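Local coordinates for Lmo2470 protein (Listeria monocytogenes EGD-e, PDB 5HL3) that interacts with the host protein afadin and facilitates basement membrane crossing by the bacterium, as a calcium-binding, leucine-rich-repeat internalin, at residues L244-L249 / V262-G267; P285-M290 / T315-E320; V340-N345 / C352-N357. All blocks are in the same frame, centred on the assembly; numbering follows the deposited sequence.

Contact 1 of 3, residues L244-L249 / V262-G267; sequences LDYNFL and VQSQNG
Two side-chain groups, the carboxylate of D245 and the amide of Q265, tie the last turns of the leucine-rich-repeat (LRR) domain to the chain that enters the next domain. D245 OD1 takes two backbone N-H groups on its syn side, Q263 N and S264 N, each at 2.8 Å from OD1. Q265 turns its amide into the bend of the L244-L249 backbone: CG is anti to the backbone N (chi1 -157°), and a bend at chi2 swings CD toward that segment. Its NE2 donates to L244 O at 3.0 Å in a nearly straight bond. On the other branch OE1 receives L249 N at 2.9 Å, in the carbonyl plane and on a lone pair. N247 ND2 approaches L244 O from the opposite face to Q265 NE2, and NE2 also donates to S264 O.

Between the backbones, Y246 N is a second donor to S264 O, N266 N donates to N247 O at 3.2 Å, and a water bridges N247 O to N266 OD1. The apolar part is small. S264 CB lies over one face of the Y246 ring, 3.7 Å from its centroid in a CH-pi contact, and V262 CG2 packs on L244 CB.

N247 also bonds to L221 and S264 OG to V351. Strand 350-360 flanks Q265 and N266, strand 260-261 ends the parallel LRR sheet beside L244, and helix 285-292 covers V262 and Q265.

Contact 2 of 3, residues P285-M290 / T315-E320; sequences PIYFQM and TTVNEE. With CA (calcium ion), chain G.
This is a small aromatic contact beside a calcium site, in which F288 and Y287 of helix 285-292 meet V317 near the end of strand 310-318 and E319 in the loop that follows. Both segments belong to the C-terminal domain of the internalin, a beta domain of the E-set clan whose mixed sheet includes the strand. The short helical and strand segments cross at -68° with axes 11.3 Å apart, so the side chains, chiefly the two rings and the E319 carboxylate, span the gap, and no direct hydrogen bond joins them.

V317 CG1 touches both rings from the strand side, oblique to each, 3.8 Å from F288 CE1 and slightly farther from Y287 CE2. Y287 and V317 reach toward each other tip to tip, whereas F288 and V317 slide past each other in opposite directions. The rings also pack together: Y287 CD2 lies over the centre of one face of the F288 ring.

E319 is modelled in two conformers, and its carboxylate contacts are those of the one described. There the carboxylate comes to the edge of the F288 ring, the two planes perpendicular, with OE2 3.5 Å from F288 CD1. Such an edge approach would set the acid against the ring's slightly positive hydrogens. In the same conformer a water joins OE2 to Y287 OH, 2.7 Å from each, and gives a polar link between helix and loop.

Around this, Y287 also makes an edge-to-face contact with Y342, and I286 and M290 (selenomethionine) rest on strand 350-360. N322 completes the protein part of the metal site. E319 holds the calcium ion through its backbone O at 2.4 Å and, in this conformer, also through its carboxylate OE1 at 2.5 Å.

Contact 3 of 3, residues V340-N345 / C352-N357; sequences VSYNHN and CSYDWN. With CA (calcium ion), chain H.
The ring of Y342 lies flat beneath C352 across the beta hairpin of strands 334-345 and 350-360: C352 CB stands over its face, 3.5 Å from the ring centroid, in a CH-pi contact. A chi1 of 69° puts Y342 CG between the backbone N and the carbonyl carbon, on the side of C352. C352 SG is oblique to the same ring, a Cys sulfur-aromatic contact at 4.4 Å from the centroid. Y342 OH is buried with no hydrogen-bonding partner in the model.

Y342 and C352 form an antiparallel hydrogen-bonded pair, as do V340 and Y354. V340, Y342, C352 and Y354 share one sheet face, where I286 and M290 of helix 285-292 cover Y342; Y354 OH bonds to L249 O. Farther along the hairpin, V340 CG2 meets the edge of the W356 indole, 3.7 Å from CH2.

On the other face, in the non-hydrogen-bonded pair S341-S353, S353 OG makes a weak bond to S341 OG. S341 OG has a further partner in D339 OD1. D339 also binds the calcium ion, which completes its shell with four waters, S353 OG at 2.4 Å and D355 OD1 at 2.3 Å.

How the contacts relate
The three contacts follow one another along the chain: contact 1 lies where the repeat domain passes into the C-terminal domain, contacts 2 and 3 within the latter. Contacts 1 and 3 have centres about 10 Å apart; their strands 265-274 and 350-360 are neighbours in the mixed sheet, and a hydrogen bond from N343 ND2 to Q263 OE1, 2.9 Å, probably joins them. Contact 2 lies about 16 Å from contact 1 and 12 Å from contact 3, centre to centre. Its helix packs on both: I286 CD1 is 4.0 Å from Q265 CG, and M290 SE 3.4 Å from Y342 OH. Contacts 2 and 3 hold different calcium sites, and the N266 side chain comes within about 5 Å of the calcium in contact 3.

Contact 1 of 3, residues L244-L249 / V262-G267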
loop_
_atom_site.group_PDB
_atom_site.type_symbol
_atom_site.label_atom_id
_atom_site.label_comp_id
_atom_site.label_asym_id
_atom_site.label_seq_id
_atom_site.Cartn_x
_atom_site.Cartn_y
_atom_site.Cartn_z
ATOM N N LEU A 244 -1.891 -7.556 10.474
ATOM C CA LEU A 244 -1.631 -6.522 11.485
ATOM C C LEU A 244 -0.177 -6.583 11.932
ATOM O O LEU A 244 0.183 -5.973 12.957
ATOM C CB LEU A 244 -2.567 -6.701 12.692
ATOM C CG LEU A 244 -4.051 -6.643 12.355
ATOM C CD1 LEU A 244 -4.932 -6.862 13.592
ATOM C CD2 LEU A 244 -4.450 -5.348 11.665
ATOM N N ASP A 245 0.680 -7.253 11.196
ATOM C CA ASP A 245 2.075 -7.427 11.631
ATOM C C ASP A 245 2.757 -6.075 11.783
ATOM O O ASP A 245 2.484 -5.122 11.065
ATOM C CB ASP A 245 2.838 -8.274 10.590
ATOM C CG ASP A 245 3.945 -9.106 11.166
ATOM O OD1 ASP A 245 3.783 -9.604 12.274
ATOM O OD2 ASP A 245 4.913 -9.379 10.420
ATOM N N TYR A 246 3.667 -5.972 12.743
ATOM C CA TYR A 246 4.446 -4.745 12.916
ATOM C C TYR A 246 3.579 -3.497 13.166
ATOM O O TYR A 246 3.775 -2.423 12.597
ATOM C CB TYR A 246 5.488 -4.561 11.800
ATOM C CG TYR A 246 6.661 -5.495 11.911
ATOM C CD1 TYR A 246 7.608 -5.317 12.925
ATOM C CD2 TYR A 246 6.825 -6.565 11.043
ATOM C CE1 TYR A 246 8.695 -6.166 13.065
ATOM C CE2 TYR A 246 7.932 -7.420 11.181
ATOM C CZ TYR A 246 8.835 -7.213 12.181
ATOM O OH TYR A 246 9.931 -8.060 12.312
ATOM N N ASN A 247 2.649 -3.649 14.092
ATOM C CA ASN A 247 1.895 -2.526 14.669
ATOM C C ASN A 247 2.146 -2.520 16.178
ATOM O O ASN A 247 3.114 -3.155 16.632
ATOM C CB ASN A 247 0.417 -2.583 14.254
ATOM C CG ASN A 247 0.217 -2.113 12.829
ATOM O OD1 ASN A 247 0.142 -0.920 12.569
ATOM N ND2 ASN A 247 0.111 -3.054 11.901
ATOM N N PHE A 248 1.330 -1.773 16.919
ATOM C CA PHE A 248 1.572 -1.502 18.358
ATOM C C PHE A 248 0.353 -1.817 19.175
ATOM O O PHE A 248 0.051 -1.135 20.170
ATOM C CB PHE A 248 2.031 -0.022 18.494
ATOM C CG PHE A 248 3.207 0.282 17.605
ATOM C CD1 PHE A 248 4.496 0.072 18.053
ATOM C CD2 PHE A 248 3.012 0.647 16.273
ATOM C CE1 PHE A 248 5.580 0.253 17.214
ATOM C CE2 PHE A 248 4.095 0.810 15.429
ATOM C CZ PHE A 248 5.378 0.603 15.896
ATOM N N LEU A 249 -0.342 -2.891 18.791
ATOM C CA LEU A 249 -1.555 -3.280 19.490
ATOM C C LEU A 249 -1.254 -4.089 20.740
ATOM O O LEU A 249 -0.356 -4.940 20.759
ATOM C CB LEU A 249 -2.425 -4.141 18.556
ATOM C CG LEU A 249 -2.932 -3.411 17.307
ATOM C CD1 LEU A 249 -3.579 -4.433 16.366
ATOM C CD2 LEU A 249 -3.934 -2.320 17.671
ATOM N N VAL A 262 -0.316 -11.995 12.596
ATOM C CA VAL A 262 0.623 -11.240 13.448
ATOM C C VAL A 262 1.669 -12.212 13.929
ATOM O O VAL A 262 1.324 -13.242 14.547
ATOM C CB VAL A 262 0.003 -10.597 14.737
ATOM C CG1 VAL A 262 1.124 -10.082 15.656
ATOM C CG2 VAL A 262 -0.943 -9.480 14.399
ATOM N N GLN A 263 2.928 -11.899 13.658
ATOM C CA GLN A 263 4.054 -12.623 14.259
ATOM C C GLN A 263 4.958 -11.702 15.074
ATOM O O GLN A 263 5.579 -12.175 16.047
ATOM C CB GLN A 263 4.852 -13.387 13.173
ATOM C CG GLN A 263 4.097 -14.593 12.611
ATOM C CD GLN A 263 3.849 -15.642 13.688
ATOM O OE1 GLN A 263 4.770 -16.068 14.403
ATOM N NE2 GLN A 263 2.615 -16.057 13.811
ATOM N N SER A 264 5.041 -10.423 14.684
ATOM C CA SER A 264 5.774 -9.405 15.435
ATOM C C SER A 264 4.861 -8.246 15.786
ATOM O O SER A 264 3.945 -7.885 15.022
ATOM C CB SER A 264 6.959 -8.880 14.637
ATOM O OG SER A 264 7.946 -9.885 14.506
ATOM N N GLN A 265 5.099 -7.684 16.959
ATOM C CA GLN A 265 4.300 -6.554 17.463
ATOM C C GLN A 265 5.061 -5.917 18.593
ATOM O O GLN A 265 5.831 -6.591 19.260
ATOM C CB GLN A 265 2.924 -7.072 17.943
ATOM C CG GLN A 265 1.778 -6.060 17.998
ATOM C CD GLN A 265 1.120 -5.673 16.673
ATOM O OE1 GLN A 265 0.244 -4.809 16.660
ATOM N NE2 GLN A 265 1.498 -6.319 15.589
ATOM N N ASN A 266 4.855 -4.642 18.797
ATOM C CA ASN A 266 5.473 -3.920 19.889
ATOM C C ASN A 266 4.391 -3.130 20.619
ATOM O O ASN A 266 3.226 -3.071 20.188
ATOM C CB ASN A 266 6.604 -3.047 19.376
ATOM C CG ASN A 266 7.726 -3.850 18.775
ATOM O OD1 ASN A 266 7.663 -4.287 17.631
ATOM N ND2 ASN A 266 8.743 -4.117 19.570
ATOM N N GLY A 267 4.667 -2.681 21.830
ATOM C CA GLY A 267 3.697 -1.865 22.500
ATOM C C GLY A 267 4.197 -1.307 23.793
ATOM O O GLY A 267 5.267 -1.686 24.274
HETATM O O HOH W 1 5.830 -3.413 15.710
#

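Contact 2 of 3, residues P285-M290 / T315-E320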
loop_
_atom_site.group_PDB
_atom_site.type_symbol
_atom_site.label_atom_id
_atom_site.label_comp_id
_atom_site.label_asym_id
_atom_site.label_seq_id
_atom_site.Cartn_x
_atom_site.Cartn_y
_atom_site.Cartn_z
ATOM N N PRO A 285 -3.558 -8.598 26.701
ATOM C CA PRO A 285 -4.577 -9.399 26.044
ATOM C C PRO A 285 -4.096 -10.099 24.776
ATOM O O PRO A 285 -4.465 -11.248 24.532
ATOM C CB PRO A 285 -5.711 -8.402 25.799
ATOM C CG PRO A 285 -5.565 -7.415 26.933
ATOM C CD PRO A 285 -4.065 -7.246 27.052
ATOM N N ILE A 286 -3.270 -9.423 23.995
ATOM C CA ILE A 286 -2.759 -9.999 22.749
ATOM C C ILE A 286 -2.006 -11.297 22.965
ATOM O O ILE A 286 -2.125 -12.231 22.141
ATOM C CB ILE A 286 -1.921 -8.966 21.950
ATOM C CG1 ILE A 286 -1.502 -9.548 20.586
ATOM C CG2 ILE A 286 -0.703 -8.473 22.750
ATOM C CD1 ILE A 286 -0.873 -8.535 19.643
ATOM N N TYR A 287 -1.249 -11.420 24.052
ATOM C CA TYR A 287 -0.535 -12.668 24.313
ATOM C C TYR A 287 -1.534 -13.808 24.425
ATOM O O TYR A 287 -1.352 -14.887 23.813
ATOM C CB TYR A 287 0.360 -12.596 25.594
ATOM C CG TYR A 287 0.783 -13.986 26.023
ATOM C CD1 TYR A 287 1.778 -14.679 25.312
ATOM C CD2 TYR A 287 0.090 -14.676 27.011
ATOM C CE1 TYR A 287 2.107 -15.978 25.627
ATOM C CE2 TYR A 287 0.398 -16.001 27.310
ATOM C CZ TYR A 287 1.414 -16.638 26.622
ATOM O OH TYR A 287 1.722 -17.961 26.947
ATOM N N PHE A 288 -2.559 -13.616 25.257
ATOM C CA PHE A 288 -3.546 -14.671 25.483
ATOM C C PHE A 288 -4.344 -15.032 24.235
ATOM O O PHE A 288 -4.631 -16.199 24.010
ATOM C CB PHE A 288 -4.418 -14.333 26.695
ATOM C CG PHE A 288 -3.612 -14.269 27.961
ATOM C CD1 PHE A 288 -3.199 -15.426 28.594
ATOM C CD2 PHE A 288 -3.156 -13.049 28.439
ATOM C CE1 PHE A 288 -2.408 -15.376 29.735
ATOM C CE2 PHE A 288 -2.325 -12.993 29.535
ATOM C CZ PHE A 288 -1.964 -14.154 30.182
ATOM N N GLN A 289 -4.644 -14.044 23.405
ATOM C CA GLN A 289 -5.316 -14.291 22.130
ATOM C C GLN A 289 -4.436 -15.105 21.188
ATOM O O GLN A 289 -4.915 -16.078 20.559
ATOM C CB GLN A 289 -5.698 -12.977 21.473
ATOM C CG GLN A 289 -6.814 -12.231 22.169
ATOM C CD GLN A 289 -7.022 -10.853 21.559
ATOM O OE1 GLN A 289 -6.094 -10.023 21.540
ATOM N NE2 GLN A 289 -8.216 -10.607 21.062
HETATM N N MSE A 290 -3.167 -14.711 21.068
HETATM C CA MSE A 290 -2.238 -15.429 20.192
HETATM C C MSE A 290 -2.011 -16.839 20.688
HETATM O O MSE A 290 -1.930 -17.787 19.906
HETATM C CB MSE A 290 -0.916 -14.647 20.024
HETATM C CG MSE A 290 -1.183 -13.395 19.193
HETATM SE SE MSE A 290 0.384 -12.265 18.876
HETATM C CE MSE A 290 1.540 -13.523 17.893
ATOM N N THR A 315 9.782 -14.679 35.152
ATOM C CA THR A 315 8.534 -14.229 34.577
ATOM C C THR A 315 7.597 -15.419 34.524
ATOM O O THR A 315 7.998 -16.482 34.069
ATOM C CB THR A 315 8.844 -13.604 33.194
ATOM O OG1 THR A 315 9.722 -12.471 33.398
ATOM C CG2 THR A 315 7.610 -13.115 32.515
ATOM N N THR A 316 6.364 -15.251 35.001
ATOM C CA THR A 316 5.377 -16.327 35.024
ATOM C C THR A 316 4.064 -15.884 34.410
ATOM O O THR A 316 3.630 -14.758 34.598
ATOM C CB THR A 316 5.108 -16.811 36.463
ATOM O OG1 THR A 316 4.799 -15.691 37.299
ATOM C CG2 THR A 316 6.326 -17.536 37.026
ATOM N N VAL A 317 3.435 -16.796 33.678
ATOM C CA VAL A 317 2.152 -16.559 33.052
ATOM C C VAL A 317 1.089 -17.109 33.997
ATOM O O VAL A 317 1.179 -18.276 34.420
ATOM C CB VAL A 317 2.033 -17.305 31.720
ATOM C CG1 VAL A 317 0.649 -17.106 31.124
ATOM C CG2 VAL A 317 3.114 -16.852 30.749
ATOM N N ASN A 318 0.096 -16.285 34.311
ATOM C CA ASN A 318 -1.022 -16.636 35.169
ATOM C C ASN A 318 -2.198 -16.884 34.225
ATOM O O ASN A 318 -2.902 -15.961 33.824
ATOM C CB ASN A 318 -1.284 -15.504 36.171
ATOM C CG ASN A 318 0.008 -15.010 36.868
ATOM O OD1 ASN A 318 0.729 -15.808 37.500
ATOM N ND2 ASN A 318 0.315 -13.697 36.744
ATOM N N GLU A 319 -2.409 -18.145 33.848
ATOM C CA GLU A 319 -3.436 -18.475 32.848
ATOM C C GLU A 319 -4.884 -18.329 33.303
ATOM O O GLU A 319 -5.745 -18.052 32.473
ATOM C CB GLU A 319 -3.205 -19.859 32.234
ATOM C CG GLU A 319 -2.377 -19.814 30.960
ATOM C CD GLU A 319 -3.089 -19.072 29.826
ATOM O OE1 GLU A 319 -4.275 -18.690 29.996
ATOM O OE2 GLU A 319 -2.480 -18.878 28.747
ATOM N N GLU A 320 -5.168 -18.493 34.587
ATOM C CA GLU A 320 -6.562 -18.283 35.046
ATOM C C GLU A 320 -7.000 -16.820 34.902
ATOM O O GLU A 320 -7.995 -16.523 34.231
ATOM C CB GLU A 320 -6.790 -18.802 36.472
ATOM C CG GLU A 320 -6.974 -20.314 36.577
ATOM C CD GLU A 320 -8.341 -20.823 36.084
ATOM O OE1 GLU A 320 -8.919 -21.724 36.754
ATOM O OE2 GLU A 320 -8.840 -20.345 35.034
HETATM CA CA CA G . -6.619 -18.031 30.291
HETATM O O HOH W 2 0.078 -19.588 28.411
HETATM O O HOH W 3 -8.551 -17.562 31.432
HETATM O O HOH W 4 -8.469 -19.299 28.857
HETATM O O HOH W 5 -6.821 -20.406 30.926
HETATM O O HOH W 6 -6.275 -17.537 28.056
#

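Contact 3 of 3, residues V340-N345 / C352-N357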
loop_
_atom_site.group_PDB
_atom_site.type_symbol
_atom_site.label_atom_id
_atom_site.label_comp_id
_atom_site.label_asym_id
_atom_site.label_seq_id
_atom_site.Cartn_x
_atom_site.Cartn_y
_atom_site.Cartn_z
ATOM N N VAL A 340 8.489 -7.243 28.553
ATOM C CA VAL A 340 8.062 -8.637 28.443
ATOM C C VAL A 340 7.989 -8.952 26.952
ATOM O O VAL A 340 7.387 -8.202 26.164
ATOM C CB VAL A 340 6.707 -8.896 29.123
ATOM C CG1 VAL A 340 6.059 -10.204 28.663
ATOM C CG2 VAL A 340 6.894 -8.978 30.612
ATOM N N SER A 341 8.612 -10.058 26.584
ATOM C CA SER A 341 8.670 -10.487 25.189
ATOM C C SER A 341 8.209 -11.930 25.057
ATOM O O SER A 341 8.435 -12.750 25.952
ATOM C CB SER A 341 10.081 -10.316 24.644
ATOM O OG SER A 341 10.395 -8.918 24.472
ATOM N N TYR A 342 7.589 -12.242 23.925
ATOM C CA TYR A 342 7.154 -13.595 23.636
ATOM C C TYR A 342 7.162 -13.793 22.117
ATOM O O TYR A 342 7.425 -12.867 21.333
ATOM C CB TYR A 342 5.781 -13.870 24.266
ATOM C CG TYR A 342 4.652 -13.115 23.642
ATOM C CD1 TYR A 342 4.288 -11.822 24.087
ATOM C CD2 TYR A 342 3.958 -13.654 22.551
ATOM C CE1 TYR A 342 3.259 -11.146 23.487
ATOM C CE2 TYR A 342 2.926 -12.972 21.969
ATOM C CZ TYR A 342 2.597 -11.705 22.408
ATOM O OH TYR A 342 1.579 -11.008 21.805
ATOM N N ASN A 343 6.863 -15.027 21.709
ATOM C CA ASN A 343 6.895 -15.396 20.272
ATOM C C ASN A 343 8.250 -15.095 19.657
ATOM O O ASN A 343 8.366 -14.696 18.510
ATOM C CB ASN A 343 5.744 -14.750 19.449
ATOM C CG ASN A 343 5.372 -15.589 18.260
ATOM O OD1 ASN A 343 5.403 -16.796 18.369
ATOM N ND2 ASN A 343 5.057 -14.967 17.123
ATOM N N HIS A 344 9.306 -15.302 20.432
ATOM C CA HIS A 344 10.636 -15.123 19.898
ATOM C C HIS A 344 10.875 -16.098 18.735
ATOM O O HIS A 344 10.648 -17.308 18.866
ATOM C CB HIS A 344 11.699 -15.453 20.947
ATOM C CG HIS A 344 11.703 -14.546 22.132
ATOM N ND1 HIS A 344 12.423 -13.377 22.165
ATOM C CD2 HIS A 344 11.147 -14.682 23.357
ATOM C CE1 HIS A 344 12.307 -12.822 23.356
ATOM N NE2 HIS A 344 11.526 -13.594 24.096
ATOM N N ASN A 345 11.333 -15.557 17.622
ATOM C CA ASN A 345 11.670 -16.356 16.449
ATOM C C ASN A 345 13.067 -15.946 16.047
ATOM O O ASN A 345 13.281 -14.976 15.309
ATOM C CB ASN A 345 10.675 -16.150 15.317
ATOM C CG ASN A 345 10.848 -17.177 14.213
ATOM O OD1 ASN A 345 11.946 -17.683 14.000
ATOM N ND2 ASN A 345 9.778 -17.488 13.517
ATOM N N CYS A 352 7.357 -10.454 19.738
ATOM C CA CYS A 352 6.329 -9.588 20.294
ATOM C C CYS A 352 6.876 -9.037 21.606
ATOM O O CYS A 352 7.199 -9.811 22.497
ATOM C CB CYS A 352 5.015 -10.336 20.494
ATOM S SG CYS A 352 4.188 -10.810 18.950
ATOM N N SER A 353 7.030 -7.715 21.712
ATOM C CA SER A 353 7.739 -7.106 22.852
ATOM C C SER A 353 7.019 -5.882 23.362
ATOM O O SER A 353 6.655 -5.003 22.592
ATOM C CB SER A 353 9.143 -6.692 22.389
ATOM O OG SER A 353 9.838 -5.958 23.398
ATOM N N TYR A 354 6.795 -5.846 24.674
ATOM C CA TYR A 354 6.007 -4.807 25.343
ATOM C C TYR A 354 6.802 -4.198 26.473
ATOM O O TYR A 354 7.270 -4.912 27.351
ATOM C CB TYR A 354 4.664 -5.386 25.826
ATOM C CG TYR A 354 3.817 -5.762 24.638
ATOM C CD1 TYR A 354 3.983 -6.982 23.991
ATOM C CD2 TYR A 354 2.961 -4.827 24.075
ATOM C CE1 TYR A 354 3.266 -7.265 22.839
ATOM C CE2 TYR A 354 2.221 -5.123 22.941
ATOM C CZ TYR A 354 2.405 -6.321 22.316
ATOM O OH TYR A 354 1.723 -6.615 21.130
ATOM N N ASP A 355 6.849 -2.873 26.498
ATOM C CA ASP A 355 7.654 -2.120 27.445
ATOM C C ASP A 355 6.785 -1.317 28.396
ATOM O O ASP A 355 5.716 -0.853 27.998
ATOM C CB ASP A 355 8.495 -1.099 26.687
ATOM C CG ASP A 355 9.404 -1.699 25.675
ATOM O OD1 ASP A 355 9.597 -2.925 25.629
ATOM O OD2 ASP A 355 9.947 -0.890 24.914
ATOM N N TRP A 356 7.287 -1.042 29.599
ATOM C CA TRP A 356 6.608 -0.099 30.506
ATOM C C TRP A 356 7.589 0.378 31.539
ATOM O O TRP A 356 8.623 -0.238 31.763
ATOM C CB TRP A 356 5.330 -0.698 31.138
ATOM C CG TRP A 356 5.538 -1.743 32.211
ATOM C CD1 TRP A 356 5.387 -1.563 33.556
ATOM C CD2 TRP A 356 5.863 -3.138 32.036
ATOM N NE1 TRP A 356 5.619 -2.734 34.228
ATOM C CE2 TRP A 356 5.916 -3.710 33.315
ATOM C CE3 TRP A 356 6.137 -3.941 30.934
ATOM C CZ2 TRP A 356 6.226 -5.038 33.522
ATOM C CZ3 TRP A 356 6.435 -5.282 31.154
ATOM C CH2 TRP A 356 6.498 -5.801 32.441
ATOM N N ASN A 357 7.242 1.489 32.159
ATOM C CA ASN A 357 8.074 2.099 33.205
ATOM C C ASN A 357 7.534 1.799 34.581
ATOM O O ASN A 357 6.331 1.850 34.820
ATOM C CB ASN A 357 8.157 3.622 33.007
ATOM C CG ASN A 357 8.926 4.018 31.770
ATOM O OD1 ASN A 357 9.753 3.249 31.266
ATOM N ND2 ASN A 357 8.641 5.211 31.242
HETATM CA CA CA H . 10.934 -3.921 23.982
HETATM O O HOH W 7 9.112 -3.307 22.408
HETATM O O HOH W 8 11.693 -1.856 23.001
HETATM O O HOH W 9 12.446 -4.843 22.509
HETATM O O HOH W 10 12.930 -3.262 25.204
#